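Local coordinates for MSHA biogenesis protein MshE (Vibrio cholerae, PDB 5HTL) that binds the second messenger cyclic di-GMP with high affinity through its N-terminal region and probably powers assembly of the MSHA pilus as an ATPase, at residues L29-N34 / G40-S45; L10-V15 / A23-A28; F57-L62 / F129-E134. All coordinates share one frame; numbering follows the deposited sequence.

The three contacts border one bound cyclic di-GMP, and each contributes residues to its pocket. Along the chain they come in series: contact 2 (helices 10-16 and 22-32) closes first, then contact 1 (helices 22-32 and 39-45), and last contact 3, which sets helix 51-62 against strand 126-131 of the three-stranded mixed sheet. Contacts 1 and 2 share helix 22-32; their centres lie about 10 Å apart and Leu-43 packs on Ala-28 and Leu-14 between them. Contact 3 is more remote, centred about 19 Å from contact 1 and 18 Å from contact 2, which it touches through Leu-13, Leu-14 and Phe-57. Contact 3 links this N-terminal helical bundle to the sheet.

Contact 1 of 3, residues L29-N34 / G40-S45; sequences LNAQKN and GDTLIS. With C2E (9,9'-[(2R,3R,3aS,5S,7aR,9R,10R,10aS,12S,14aR)-3,5,10,12-tetrahydroxy-5,12-dioxidooctahydro-2H,7H-difuro[3,2-d:3',2'-j][1,3,7,9,2,8]tetraoxadiphosphacyclododecine-2,9-diyl]bis(2-amino-1,9-dihydro-6H-purin-6-one)), chain C.
In the cyclic di-GMP pocket of the MshEN fold, Gln-32 of helix 22-32 packs against Thr-42 of helix 39-45, and both segments contact the same ligand. The direct packing is modest. Gln-32 CB lies beside the hydroxyl of Thr-42, 3.7 Å from OG1, while Thr-42 CG2 faces the methyl of Ala-31. The hydroxyl itself is hydrogen-bonded to the carbonyl of Arg-38, just ahead of helix 39-45, so its meeting with Gln-32 is simple packing.

Beyond CG the Gln-32 side chain is extended, although its first torsion (145°) lies away from a staggered position. It lifts the amide to the ligand, where the two ends have separate tasks: NE2 donates to phosphate oxygen O11 at 2.9 Å, and OE1 accepts from the ribose hydroxyl O2' at 3.1 Å. NE2 has a second acceptor in the carbonyl of Arg-37. With donor and acceptor both engaged, the flip of the amide is fixed. One turn earlier, Leu-29 lays both methyls over a face of one guanine, CD2 resting 3.5 Å from N3.

The other guanine meets the beginning of helix 39-45 through its Hoogsteen edge. Gly-40 has no side chain, which allows the base in close, and backbone amides read its acceptors. The Gly-40 N bond to N71, 3.0 Å long, is fairly straight at 166°; the neighbouring Asp-41 N reaches O61 at 2.7 Å through a weak, bent bond of 128°.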
loop_
_atom_site.group_PDB
_atom_site.type_symbol
_atom_site.label_atom_id
_atom_site.label_comp_id
_atom_site.label_asym_id
_atom_site.label_seq_id
_atom_site.Cartn_x
_atom_site.Cartn_y
_atom_site.Cartn_z
ATOM N N LEU A 29 -7.241 25.668 1.484
ATOM C CA LEU A 29 -7.954 25.161 2.657
ATOM C C LEU A 29 -9.151 26.050 2.960
ATOM O O LEU A 29 -10.234 25.547 3.268
ATOM C CB LEU A 29 -7.030 25.057 3.868
ATOM C CG LEU A 29 -5.993 23.943 3.791
ATOM C CD1 LEU A 29 -4.964 24.142 4.900
ATOM C CD2 LEU A 29 -6.661 22.574 3.896
ATOM N N ASN A 30 -8.960 27.362 2.849
ATOM C CA ASN A 30 -10.055 28.325 3.018
ATOM C C ASN A 30 -11.144 28.109 1.970
ATOM O O ASN A 30 -12.342 28.114 2.275
ATOM C CB ASN A 30 -9.535 29.769 2.926
ATOM C CG ASN A 30 -8.613 30.143 4.074
ATOM O OD1 ASN A 30 -8.620 29.507 5.127
ATOM N ND2 ASN A 30 -7.816 31.191 3.876
ATOM N N ALA A 31 -10.718 27.908 0.728
ATOM C CA ALA A 31 -11.626 27.813 -0.414
ATOM C C ALA A 31 -12.390 26.490 -0.488
ATOM O O ALA A 31 -13.496 26.427 -1.044
ATOM C CB ALA A 31 -10.852 28.032 -1.703
ATOM N N GLN A 32 -11.807 25.439 0.073
ATOM C CA GLN A 32 -12.388 24.102 0.018
ATOM C C GLN A 32 -13.648 23.980 0.885
ATOM O O GLN A 32 -14.562 23.208 0.563
ATOM C CB GLN A 32 -11.321 23.082 0.434
ATOM C CG GLN A 32 -11.841 21.893 1.197
ATOM C CD GLN A 32 -10.751 20.904 1.549
ATOM O OE1 GLN A 32 -9.878 21.182 2.367
ATOM N NE2 GLN A 32 -10.822 19.727 0.960
ATOM N N LYS A 33 -13.703 24.767 1.957
ATOM C CA LYS A 33 -14.759 24.641 2.966
ATOM C C LYS A 33 -16.169 24.604 2.384
ATOM O O LYS A 33 -16.569 25.494 1.631
ATOM C CB LYS A 33 -14.638 25.741 4.024
ATOM C CG LYS A 33 -13.414 25.590 4.920
ATOM C CD LYS A 33 -13.334 26.712 5.943
ATOM C CE LYS A 33 -12.146 26.518 6.861
ATOM N NZ LYS A 33 -12.219 25.193 7.528
ATOM N N ASN A 34 -16.883 23.531 2.731
ATOM C CA ASN A 34 -18.265 23.256 2.306
ATOM C C ASN A 34 -18.561 23.232 0.815
ATOM O O ASN A 34 -19.712 23.370 0.421
ATOM C CB ASN A 34 -19.286 24.142 3.034
ATOM C CG ASN A 34 -19.997 23.402 4.154
ATOM O OD1 ASN A 34 -19.381 22.610 4.868
ATOM N ND2 ASN A 34 -21.300 23.641 4.301
ATOM N N GLY A 40 -6.806 18.342 -3.010
ATOM C CA GLY A 40 -6.052 18.243 -4.250
ATOM C C GLY A 40 -6.804 18.878 -5.405
ATOM O O GLY A 40 -6.250 19.688 -6.161
ATOM N N ASP A 41 -8.078 18.520 -5.542
ATOM C CA ASP A 41 -8.916 19.077 -6.601
ATOM C C ASP A 41 -9.095 20.592 -6.436
ATOM O O ASP A 41 -9.198 21.324 -7.418
ATOM C CB ASP A 41 -10.257 18.333 -6.658
ATOM C CG ASP A 41 -10.134 16.933 -7.273
ATOM O OD1 ASP A 41 -9.223 16.693 -8.099
ATOM O OD2 ASP A 41 -10.970 16.069 -6.932
ATOM N N THR A 42 -9.104 21.073 -5.197
ATOM C CA THR A 42 -9.163 22.515 -4.960
ATOM C C THR A 42 -7.884 23.215 -5.427
ATOM O O THR A 42 -7.933 24.251 -6.094
ATOM C CB THR A 42 -9.447 22.839 -3.488
ATOM O OG1 THR A 42 -10.681 22.202 -3.106
ATOM C CG2 THR A 42 -9.600 24.331 -3.290
ATOM N N LEU A 43 -6.742 22.645 -5.074
ATOM C CA LEU A 43 -5.459 23.134 -5.561
ATOM C C LEU A 43 -5.368 23.129 -7.087
ATOM O O LEU A 43 -4.843 24.069 -7.684
ATOM C CB LEU A 43 -4.338 22.303 -4.948
ATOM C CG LEU A 43 -4.120 22.542 -3.454
ATOM C CD1 LEU A 43 -3.301 21.410 -2.879
ATOM C CD2 LEU A 43 -3.446 23.889 -3.222
ATOM N N ILE A 44 -5.897 22.089 -7.728
ATOM C CA ILE A 44 -5.920 22.025 -9.194
ATOM C C ILE A 44 -6.821 23.108 -9.786
ATOM O O ILE A 44 -6.462 23.774 -10.762
ATOM C CB ILE A 44 -6.398 20.648 -9.683
ATOM C CG1 ILE A 44 -5.346 19.591 -9.375
ATOM C CG2 ILE A 44 -6.666 20.673 -11.194
ATOM C CD1 ILE A 44 -5.827 18.175 -9.638
ATOM N N SER A 45 -7.990 23.296 -9.186
ATOM C CA SER A 45 -8.916 24.326 -9.640
ATOM C C SER A 45 -8.295 25.721 -9.583
ATOM O O SER A 45 -8.561 26.561 -10.446
ATOM C CB SER A 45 -10.206 24.273 -8.820
ATOM O OG SER A 45 -10.076 24.958 -7.588
HETATM P P1 C2E C . -5.274 13.866 4.315
HETATM O O2P C2E C . -4.167 14.332 3.402
HETATM O O1P C2E C . -4.753 13.136 5.535
HETATM O "O5'" C2E C . -6.121 15.132 4.736
HETATM C "C5'" C2E C . -7.321 15.113 5.459
HETATM C "C4'" C2E C . -8.028 16.389 5.491
HETATM O "O4'" C2E C . -7.263 17.367 6.127
HETATM C "C3'" C2E C . -8.296 16.916 4.108
HETATM O "O3'" C2E C . -9.578 16.524 3.682
HETATM C "C2'" C2E C . -8.113 18.295 4.221
HETATM O "O2'" C2E C . -9.375 18.949 4.475
HETATM C "C1'" C2E C . -7.170 18.521 5.343
HETATM N N9 C2E C . -5.820 18.621 4.880
HETATM C C8 C2E C . -5.024 18.007 4.009
HETATM N N7 C2E C . -3.829 18.602 4.108
HETATM C C5 C2E C . -3.892 19.589 5.051
HETATM C C6 C2E C . -2.928 20.484 5.529
HETATM O O6 C2E C . -1.674 20.472 5.036
HETATM N N1 C2E C . -3.270 21.365 6.477
HETATM C C2 C2E C . -4.514 21.372 6.965
HETATM N N2 C2E C . -4.816 22.338 7.975
HETATM N N3 C2E C . -5.479 20.527 6.541
HETATM C C4 C2E C . -5.202 19.618 5.579
HETATM P P11 C2E C . -9.856 16.134 2.163
HETATM O O21 C2E C . -11.348 15.950 1.938
HETATM O O11 C2E C . -9.387 17.279 1.313
HETATM O O5A C2E C . -9.012 14.898 1.722
HETATM C C5A C2E C . -9.186 13.622 2.316
HETATM C C4A C2E C . -8.137 12.665 2.075
HETATM O O4A C2E C . -8.127 12.276 0.658
HETATM C C3A C2E C . -6.784 13.214 2.316
HETATM O O3A C2E C . -6.241 12.858 3.572
HETATM C C2A C2E C . -5.941 12.701 1.218
HETATM O O2A C2E C . -5.343 11.498 1.494
HETATM C C1A C2E C . -6.866 12.499 0.072
HETATM N N91 C2E C . -7.051 13.593 -0.872
HETATM C C81 C2E C . -6.935 14.920 -0.667
HETATM N N71 C2E C . -7.233 15.578 -1.801
HETATM C C51 C2E C . -7.554 14.663 -2.746
HETATM C C61 C2E C . -7.951 14.710 -4.087
HETATM O O61 C2E C . -8.105 15.907 -4.764
HETATM N N11 C2E C . -8.192 13.574 -4.738
HETATM C C21 C2E C . -8.065 12.396 -4.134
HETATM N N21 C2E C . -8.338 11.256 -4.913
HETATM N N31 C2E C . -7.698 12.291 -2.851
HETATM C C41 C2E C . -7.442 13.415 -2.148
#

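Contact 2 of 3, residues L10-V15 / A23-A28; sequences LGDLLV and AQLEQA. With C2E (9,9'-[(2R,3R,3aS,5S,7aR,9R,10R,10aS,12S,14aR)-3,5,10,12-tetrahydroxy-5,12-dioxidooctahydro-2H,7H-difuro[3,2-d:3',2'-j][1,3,7,9,2,8]tetraoxadiphosphacyclododecine-2,9-diyl]bis(2-amino-1,9-dihydro-6H-purin-6-one)), chain C.
Leu-25 of helix 22-32 points its isobutyl group at the bare backbone of Gly-11 in helix 10-16, and its two methyls divide the contact. CG stands opposite the backbone N (chi1 176°), which carries the fork across to the other helix. There CD1 rests 3.7 Å from Gly-11 CA. CD2 meets Val-15 CG2 at 3.8 Å, the two side chains crossing at about a right angle, and it also lies 3.5 Å from the guanine oxygen O6 of cyclic di-GMP. The short helical segments run nearly antiparallel, at 158°, with their axes 10.3 Å apart. Gly-11, without a side chain, lets both Leu-25 and the guanine come right up to the helix.

The ligand meets the opening turn of helix 10-16 mainly through backbone amides. Leu-10 N donates to phosphate oxygen O2P at 2.7 Å, and Gly-11 N to the Hoogsteen nitrogen N7 at 3.1 Å. Asp-12 N lies close to O6, and the carboxylate of Asp-12 stands beside that oxygen too, its OD2 paired in a salt bridge with Arg-9. Leu-10, meanwhile, sends CD2 over a face of the second guanine, 3.7 Å from C81.

The Arg-Leu-Gly sequence at residues 9 to 11 recurs at Arg-38, Leu-39 and Gly-40, at the start of helix 39-45. Chemically, one leucine fork packs across the helix pair and borders the base, while amides at a helix start, whose dipole would favour the phosphate, recognise a phosphate oxygen and N7, an acceptor common to purines; O6, which adenine lacks, lies next to Asp-12 N.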
loop_
_atom_site.group_PDB
_atom_site.type_symbol
_atom_site.label_atom_id
_atom_site.label_comp_id
_atom_site.label_asym_id
_atom_site.label_seq_id
_atom_site.Cartn_x
_atom_site.Cartn_y
_atom_site.Cartn_z
ATOM N N LEU A 10 -1.873 15.732 2.991
ATOM C CA LEU A 10 -1.476 16.052 1.629
ATOM C C LEU A 10 -0.900 17.450 1.472
ATOM O O LEU A 10 0.092 17.617 0.774
ATOM C CB LEU A 10 -2.646 15.831 0.661
ATOM C CG LEU A 10 -2.303 16.020 -0.813
ATOM C CD1 LEU A 10 -1.288 14.983 -1.258
ATOM C CD2 LEU A 10 -3.569 15.946 -1.648
ATOM N N GLY A 11 -1.500 18.446 2.125
ATOM C CA GLY A 11 -0.995 19.809 2.045
ATOM C C GLY A 11 0.459 19.911 2.476
ATOM O O GLY A 11 1.300 20.416 1.726
ATOM N N ASP A 12 0.760 19.422 3.676
ATOM C CA ASP A 12 2.123 19.453 4.191
ATOM C C ASP A 12 3.087 18.710 3.287
ATOM O O ASP A 12 4.212 19.157 3.087
ATOM C CB ASP A 12 2.176 18.874 5.606
ATOM C CG ASP A 12 1.421 19.724 6.612
ATOM O OD1 ASP A 12 1.382 20.962 6.440
ATOM O OD2 ASP A 12 0.868 19.147 7.570
ATOM N N LEU A 13 2.647 17.589 2.727
ATOM C CA LEU A 13 3.487 16.833 1.807
ATOM C C LEU A 13 3.843 17.682 0.583
ATOM O O LEU A 13 5.004 17.754 0.167
ATOM C CB LEU A 13 2.760 15.545 1.388
ATOM C CG LEU A 13 3.465 14.542 0.472
ATOM C CD1 LEU A 13 2.835 13.178 0.648
ATOM C CD2 LEU A 13 3.343 14.938 -0.976
ATOM N N LEU A 14 2.834 18.314 -0.012
ATOM C CA LEU A 14 3.044 19.120 -1.207
ATOM C C LEU A 14 3.908 20.351 -0.939
ATOM O O LEU A 14 4.664 20.784 -1.800
ATOM C CB LEU A 14 1.696 19.543 -1.790
ATOM C CG LEU A 14 0.846 18.393 -2.333
ATOM C CD1 LEU A 14 -0.536 18.900 -2.702
ATOM C CD2 LEU A 14 1.519 17.771 -3.537
ATOM N N VAL A 15 3.787 20.935 0.246
ATOM C CA VAL A 15 4.615 22.091 0.582
ATOM C C VAL A 15 6.053 21.667 0.810
ATOM O O VAL A 15 6.972 22.301 0.303
ATOM C CB VAL A 15 4.090 22.826 1.820
ATOM C CG1 VAL A 15 5.074 23.910 2.260
ATOM C CG2 VAL A 15 2.749 23.438 1.532
ATOM N N ALA A 23 1.286 29.822 1.278
ATOM C CA ALA A 23 0.139 30.708 1.113
ATOM C C ALA A 23 -0.941 30.083 0.232
ATOM O O ALA A 23 -2.130 30.282 0.462
ATOM C CB ALA A 23 0.575 32.069 0.568
ATOM N N GLN A 24 -0.524 29.324 -0.774
ATOM C CA GLN A 24 -1.451 28.660 -1.678
ATOM C C GLN A 24 -2.208 27.560 -0.953
ATOM O O GLN A 24 -3.412 27.365 -1.168
ATOM C CB GLN A 24 -0.675 28.058 -2.842
ATOM C CG GLN A 24 -0.135 29.073 -3.822
ATOM C CD GLN A 24 0.905 28.466 -4.751
ATOM O OE1 GLN A 24 1.243 27.284 -4.641
ATOM N NE2 GLN A 24 1.417 29.271 -5.665
ATOM N N LEU A 25 -1.509 26.856 -0.069
ATOM C CA LEU A 25 -2.162 25.841 0.749
ATOM C C LEU A 25 -3.241 26.478 1.620
ATOM O O LEU A 25 -4.368 25.989 1.670
ATOM C CB LEU A 25 -1.153 25.110 1.622
ATOM C CG LEU A 25 -1.734 24.084 2.597
ATOM C CD1 LEU A 25 -2.669 23.054 1.921
ATOM C CD2 LEU A 25 -0.617 23.366 3.332
ATOM N N GLU A 26 -2.897 27.565 2.299
ATOM C CA GLU A 26 -3.857 28.261 3.158
ATOM C C GLU A 26 -5.049 28.746 2.334
ATOM O O GLU A 26 -6.203 28.605 2.744
ATOM C CB GLU A 26 -3.160 29.415 3.888
ATOM C CG GLU A 26 -2.138 28.940 4.926
ATOM C CD GLU A 26 -1.136 30.007 5.351
ATOM O OE1 GLU A 26 -1.145 31.116 4.779
ATOM O OE2 GLU A 26 -0.325 29.726 6.263
ATOM N N GLN A 27 -4.770 29.275 1.151
ATOM C CA GLN A 27 -5.809 29.726 0.248
ATOM C C GLN A 27 -6.754 28.586 -0.127
ATOM O O GLN A 27 -7.974 28.741 -0.100
ATOM C CB GLN A 27 -5.177 30.327 -1.010
ATOM C CG GLN A 27 -6.176 30.972 -1.938
ATOM C CD GLN A 27 -5.524 31.614 -3.143
ATOM O OE1 GLN A 27 -4.298 31.696 -3.235
ATOM N NE2 GLN A 27 -6.346 32.081 -4.077
ATOM N N ALA A 28 -6.192 27.427 -0.449
ATOM C CA ALA A 28 -7.009 26.291 -0.866
ATOM C C ALA A 28 -7.823 25.706 0.290
ATOM O O ALA A 28 -8.964 25.293 0.092
ATOM C CB ALA A 28 -6.152 25.227 -1.499
HETATM P P1 C2E C . -5.274 13.866 4.315
HETATM O O2P C2E C . -4.167 14.332 3.402
HETATM O O1P C2E C . -4.753 13.136 5.535
HETATM O "O5'" C2E C . -6.121 15.132 4.736
HETATM C "C5'" C2E C . -7.321 15.113 5.459
HETATM C "C4'" C2E C . -8.028 16.389 5.491
HETATM O "O4'" C2E C . -7.263 17.367 6.127
HETATM C "C3'" C2E C . -8.296 16.916 4.108
HETATM O "O3'" C2E C . -9.578 16.524 3.682
HETATM C "C2'" C2E C . -8.113 18.295 4.221
HETATM O "O2'" C2E C . -9.375 18.949 4.475
HETATM C "C1'" C2E C . -7.170 18.521 5.343
HETATM N N9 C2E C . -5.820 18.621 4.880
HETATM C C8 C2E C . -5.024 18.007 4.009
HETATM N N7 C2E C . -3.829 18.602 4.108
HETATM C C5 C2E C . -3.892 19.589 5.051
HETATM C C6 C2E C . -2.928 20.484 5.529
HETATM O O6 C2E C . -1.674 20.472 5.036
HETATM N N1 C2E C . -3.270 21.365 6.477
HETATM C C2 C2E C . -4.514 21.372 6.965
HETATM N N2 C2E C . -4.816 22.338 7.975
HETATM N N3 C2E C . -5.479 20.527 6.541
HETATM C C4 C2E C . -5.202 19.618 5.579
HETATM P P11 C2E C . -9.856 16.134 2.163
HETATM O O21 C2E C . -11.348 15.950 1.938
HETATM O O11 C2E C . -9.387 17.279 1.313
HETATM O O5A C2E C . -9.012 14.898 1.722
HETATM C C5A C2E C . -9.186 13.622 2.316
HETATM C C4A C2E C . -8.137 12.665 2.075
HETATM O O4A C2E C . -8.127 12.276 0.658
HETATM C C3A C2E C . -6.784 13.214 2.316
HETATM O O3A C2E C . -6.241 12.858 3.572
HETATM C C2A C2E C . -5.941 12.701 1.218
HETATM O O2A C2E C . -5.343 11.498 1.494
HETATM C C1A C2E C . -6.866 12.499 0.072
HETATM N N91 C2E C . -7.051 13.593 -0.872
HETATM C C81 C2E C . -6.935 14.920 -0.667
HETATM N N71 C2E C . -7.233 15.578 -1.801
HETATM C C51 C2E C . -7.554 14.663 -2.746
HETATM C C61 C2E C . -7.951 14.710 -4.087
HETATM O O61 C2E C . -8.105 15.907 -4.764
HETATM N N11 C2E C . -8.192 13.574 -4.738
HETATM C C21 C2E C . -8.065 12.396 -4.134
HETATM N N21 C2E C . -8.338 11.256 -4.913
HETATM N N31 C2E C . -7.698 12.291 -2.851
HETATM C C41 C2E C . -7.442 13.415 -2.148
#

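Contact 3 of 3, residues F57-L62 / F129-E134. With C2E (9,9'-[(2R,3R,3aS,5S,7aR,9R,10R,10aS,12S,14aR)-3,5,10,12-tetrahydroxy-5,12-dioxidooctahydro-2H,7H-difuro[3,2-d:3',2'-j][1,3,7,9,2,8]tetraoxadiphosphacyclododecine-2,9-diyl]bis(2-amino-1,9-dihydro-6H-purin-6-one)), chain C.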
loop_
_atom_site.group_PDB
_atom_site.type_symbol
_atom_site.label_atom_id
_atom_site.label_comp_id
_atom_site.label_asym_id
_atom_site.label_seq_id
_atom_site.Cartn_x
_atom_site.Cartn_y
_atom_site.Cartn_z
ATOM N N PHE A 57 1.646 12.413 -6.113
ATOM C CA PHE A 57 1.792 12.664 -4.683
ATOM C C PHE A 57 0.776 11.952 -3.800
ATOM O O PHE A 57 1.083 11.642 -2.649
ATOM C CB PHE A 57 1.934 14.163 -4.396
ATOM C CG PHE A 57 3.234 14.709 -4.879
ATOM C CD1 PHE A 57 4.384 14.493 -4.151
ATOM C CD2 PHE A 57 3.327 15.353 -6.092
ATOM C CE1 PHE A 57 5.601 14.963 -4.597
ATOM C CE2 PHE A 57 4.547 15.812 -6.553
ATOM C CZ PHE A 57 5.678 15.614 -5.802
ATOM N N LEU A 58 -0.407 11.657 -4.337
ATOM C CA LEU A 58 -1.318 10.736 -3.655
ATOM C C LEU A 58 -0.645 9.370 -3.542
ATOM O O LEU A 58 -0.684 8.732 -2.493
ATOM C CB LEU A 58 -2.634 10.610 -4.420
ATOM C CG LEU A 58 -3.640 11.738 -4.219
ATOM C CD1 LEU A 58 -4.848 11.556 -5.133
ATOM C CD2 LEU A 58 -4.072 11.817 -2.761
ATOM N N ALA A 59 0.002 8.934 -4.619
ATOM C CA ALA A 59 0.733 7.672 -4.595
ATOM C C ALA A 59 1.818 7.679 -3.519
ATOM O O ALA A 59 1.961 6.722 -2.759
ATOM C CB ALA A 59 1.320 7.359 -5.956
ATOM N N GLN A 60 2.586 8.758 -3.439
ATOM C CA GLN A 60 3.600 8.858 -2.396
ATOM C C GLN A 60 2.968 8.853 -0.997
ATOM O O GLN A 60 3.412 8.129 -0.103
ATOM C CB GLN A 60 4.444 10.117 -2.602
ATOM C CG GLN A 60 5.512 10.314 -1.548
ATOM C CD GLN A 60 6.481 11.427 -1.899
ATOM O OE1 GLN A 60 6.493 11.921 -3.026
ATOM N NE2 GLN A 60 7.309 11.819 -0.937
ATOM N N GLN A 61 1.930 9.661 -0.814
ATOM C CA GLN A 61 1.225 9.725 0.466
ATOM C C GLN A 61 0.728 8.368 0.955
ATOM O O GLN A 61 0.848 8.029 2.140
ATOM C CB GLN A 61 0.037 10.675 0.356
ATOM C CG GLN A 61 -0.699 10.835 1.676
ATOM C CD GLN A 61 -2.016 11.562 1.550
ATOM O OE1 GLN A 61 -2.823 11.263 0.666
ATOM N NE2 GLN A 61 -2.248 12.522 2.444
ATOM N N LEU A 62 0.136 7.599 0.040
ATOM C CA LEU A 62 -0.469 6.319 0.371
ATOM C C LEU A 62 0.484 5.128 0.266
ATOM O O LEU A 62 0.077 3.985 0.493
ATOM C CB LEU A 62 -1.687 6.097 -0.521
ATOM C CG LEU A 62 -2.742 7.206 -0.428
ATOM C CD1 LEU A 62 -3.878 6.933 -1.421
ATOM C CD2 LEU A 62 -3.251 7.327 1.019
ATOM N N PHE A 129 -3.212 -2.447 -3.582
ATOM C CA PHE A 129 -3.721 -1.314 -4.363
ATOM C C PHE A 129 -2.637 -0.602 -5.151
ATOM O O PHE A 129 -1.511 -0.433 -4.682
ATOM C CB PHE A 129 -4.427 -0.283 -3.473
ATOM C CG PHE A 129 -5.670 -0.797 -2.807
ATOM C CD1 PHE A 129 -6.791 -1.119 -3.552
ATOM C CD2 PHE A 129 -5.719 -0.942 -1.428
ATOM C CE1 PHE A 129 -7.948 -1.587 -2.929
ATOM C CE2 PHE A 129 -6.863 -1.408 -0.805
ATOM C CZ PHE A 129 -7.975 -1.730 -1.557
ATOM N N VAL A 130 -2.995 -0.173 -6.352
ATOM C CA VAL A 130 -2.159 0.698 -7.158
ATOM C C VAL A 130 -3.059 1.787 -7.727
ATOM O O VAL A 130 -4.277 1.631 -7.783
ATOM C CB VAL A 130 -1.424 -0.071 -8.285
ATOM C CG1 VAL A 130 -0.596 -1.232 -7.713
ATOM C CG2 VAL A 130 -2.393 -0.591 -9.321
ATOM N N ILE A 131 -2.473 2.910 -8.099
ATOM C CA ILE A 131 -3.244 4.018 -8.647
ATOM C C ILE A 131 -3.009 4.155 -10.159
ATOM O O ILE A 131 -1.891 3.936 -10.657
ATOM C CB ILE A 131 -2.949 5.344 -7.871
ATOM C CG1 ILE A 131 -3.945 6.442 -8.254
ATOM C CG2 ILE A 131 -1.522 5.814 -8.086
ATOM C CD1 ILE A 131 -3.852 7.683 -7.372
ATOM N N ALA A 132 -4.067 4.488 -10.890
ATOM C CA ALA A 132 -3.947 4.778 -12.313
ATOM C C ALA A 132 -4.828 5.977 -12.629
ATOM O O ALA A 132 -5.786 6.245 -11.909
ATOM C CB ALA A 132 -4.372 3.561 -13.132
ATOM N N PRO A 133 -4.508 6.715 -13.701
ATOM C CA PRO A 133 -5.413 7.792 -14.118
ATOM C C PRO A 133 -6.808 7.281 -14.465
ATOM O O PRO A 133 -6.970 6.184 -15.021
ATOM C CB PRO A 133 -4.736 8.353 -15.370
ATOM C CG PRO A 133 -3.293 7.988 -15.207
ATOM C CD PRO A 133 -3.281 6.668 -14.518
ATOM N N GLU A 134 -7.820 8.075 -14.128
ATOM C CA GLU A 134 -9.200 7.674 -14.361
ATOM C C GLU A 134 -9.473 7.357 -15.826
ATOM O O GLU A 134 -10.171 6.390 -16.128
ATOM C CB GLU A 134 -10.160 8.743 -13.838
ATOM C CG GLU A 134 -11.601 8.301 -13.748
ATOM C CD GLU A 134 -12.445 9.320 -13.012
ATOM O OE1 GLU A 134 -12.315 9.412 -11.773
ATOM O OE2 GLU A 134 -13.221 10.037 -13.675
HETATM P P1 C2E C . -5.274 13.866 4.315
HETATM O O2P C2E C . -4.167 14.332 3.402
HETATM O O1P C2E C . -4.753 13.136 5.535
HETATM O "O5'" C2E C . -6.121 15.132 4.736
HETATM C "C5'" C2E C . -7.321 15.113 5.459
HETATM C "C4'" C2E C . -8.028 16.389 5.491
HETATM O "O4'" C2E C . -7.263 17.367 6.127
HETATM C "C3'" C2E C . -8.296 16.916 4.108
HETATM O "O3'" C2E C . -9.578 16.524 3.682
HETATM C "C2'" C2E C . -8.113 18.295 4.221
HETATM O "O2'" C2E C . -9.375 18.949 4.475
HETATM C "C1'" C2E C . -7.170 18.521 5.343
HETATM N N9 C2E C . -5.820 18.621 4.880
HETATM C C8 C2E C . -5.024 18.007 4.009
HETATM N N7 C2E C . -3.829 18.602 4.108
HETATM C C5 C2E C . -3.892 19.589 5.051
HETATM C C6 C2E C . -2.928 20.484 5.529
HETATM O O6 C2E C . -1.674 20.472 5.036
HETATM N N1 C2E C . -3.270 21.365 6.477
HETATM C C2 C2E C . -4.514 21.372 6.965
HETATM N N2 C2E C . -4.816 22.338 7.975
HETATM N N3 C2E C . -5.479 20.527 6.541
HETATM C C4 C2E C . -5.202 19.618 5.579
HETATM P P11 C2E C . -9.856 16.134 2.163
HETATM O O21 C2E C . -11.348 15.950 1.938
HETATM O O11 C2E C . -9.387 17.279 1.313
HETATM O O5A C2E C . -9.012 14.898 1.722
HETATM C C5A C2E C . -9.186 13.622 2.316
HETATM C C4A C2E C . -8.137 12.665 2.075
HETATM O O4A C2E C . -8.127 12.276 0.658
HETATM C C3A C2E C . -6.784 13.214 2.316
HETATM O O3A C2E C . -6.241 12.858 3.572
HETATM C C2A C2E C . -5.941 12.701 1.218
HETATM O O2A C2E C . -5.343 11.498 1.494
HETATM C C1A C2E C . -6.866 12.499 0.072
HETATM N N91 C2E C . -7.051 13.593 -0.872
HETATM C C81 C2E C . -6.935 14.920 -0.667
HETATM N N71 C2E C . -7.233 15.578 -1.801
HETATM C C51 C2E C . -7.554 14.663 -2.746
HETATM C C61 C2E C . -7.951 14.710 -4.087
HETATM O O61 C2E C . -8.105 15.907 -4.764
HETATM N N11 C2E C . -8.192 13.574 -4.738
HETATM C C21 C2E C . -8.065 12.396 -4.134
HETATM N N21 C2E C . -8.338 11.256 -4.913
HETATM N N31 C2E C . -7.698 12.291 -2.851
HETATM C C41 C2E C . -7.442 13.415 -2.148
#
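Leu-58 begins at the protein core and ends on the ligand. Its CB packs 4.3 Å from Ile-131 CD1, at the border between helix 51-62 and strand 126-131. CG stands beside the backbone N (chi1 -80°) and turns the fork toward cyclic di-GMP. There CD1 sits over the guanine that carries C21, 3.5 Å from that atom, and CD2 follows on the same face at 3.7 Å from N31. This base face is also the one Leu-10 touches.

From the strand, Ile-131 also packs on the next helix residue: its CG2 meets Ala-59 CB at 3.9 Å, so its two methyl ends span neighbouring helix residues. Strand residue Ile-131 is itself held by backbone bonds to Pro-65 and Ile-67. Leu-62, farther along, packs on Leu-112 of the second subunit.

One turn on from Phe-57, Gln-61 uses its extended chain to carry the amide to the sugar-phosphate ring. OE1 accepts from ribose hydroxyl O2A at 2.7 Å, and NE2 gives a bond of 2.8 Å to phosphate oxygen O2P besides one to the carbonyl of Lys-8. Bonds at both ends fix the amide's orientation, pairing polar recognition of the sugar-phosphate ring with apolar cover for the base.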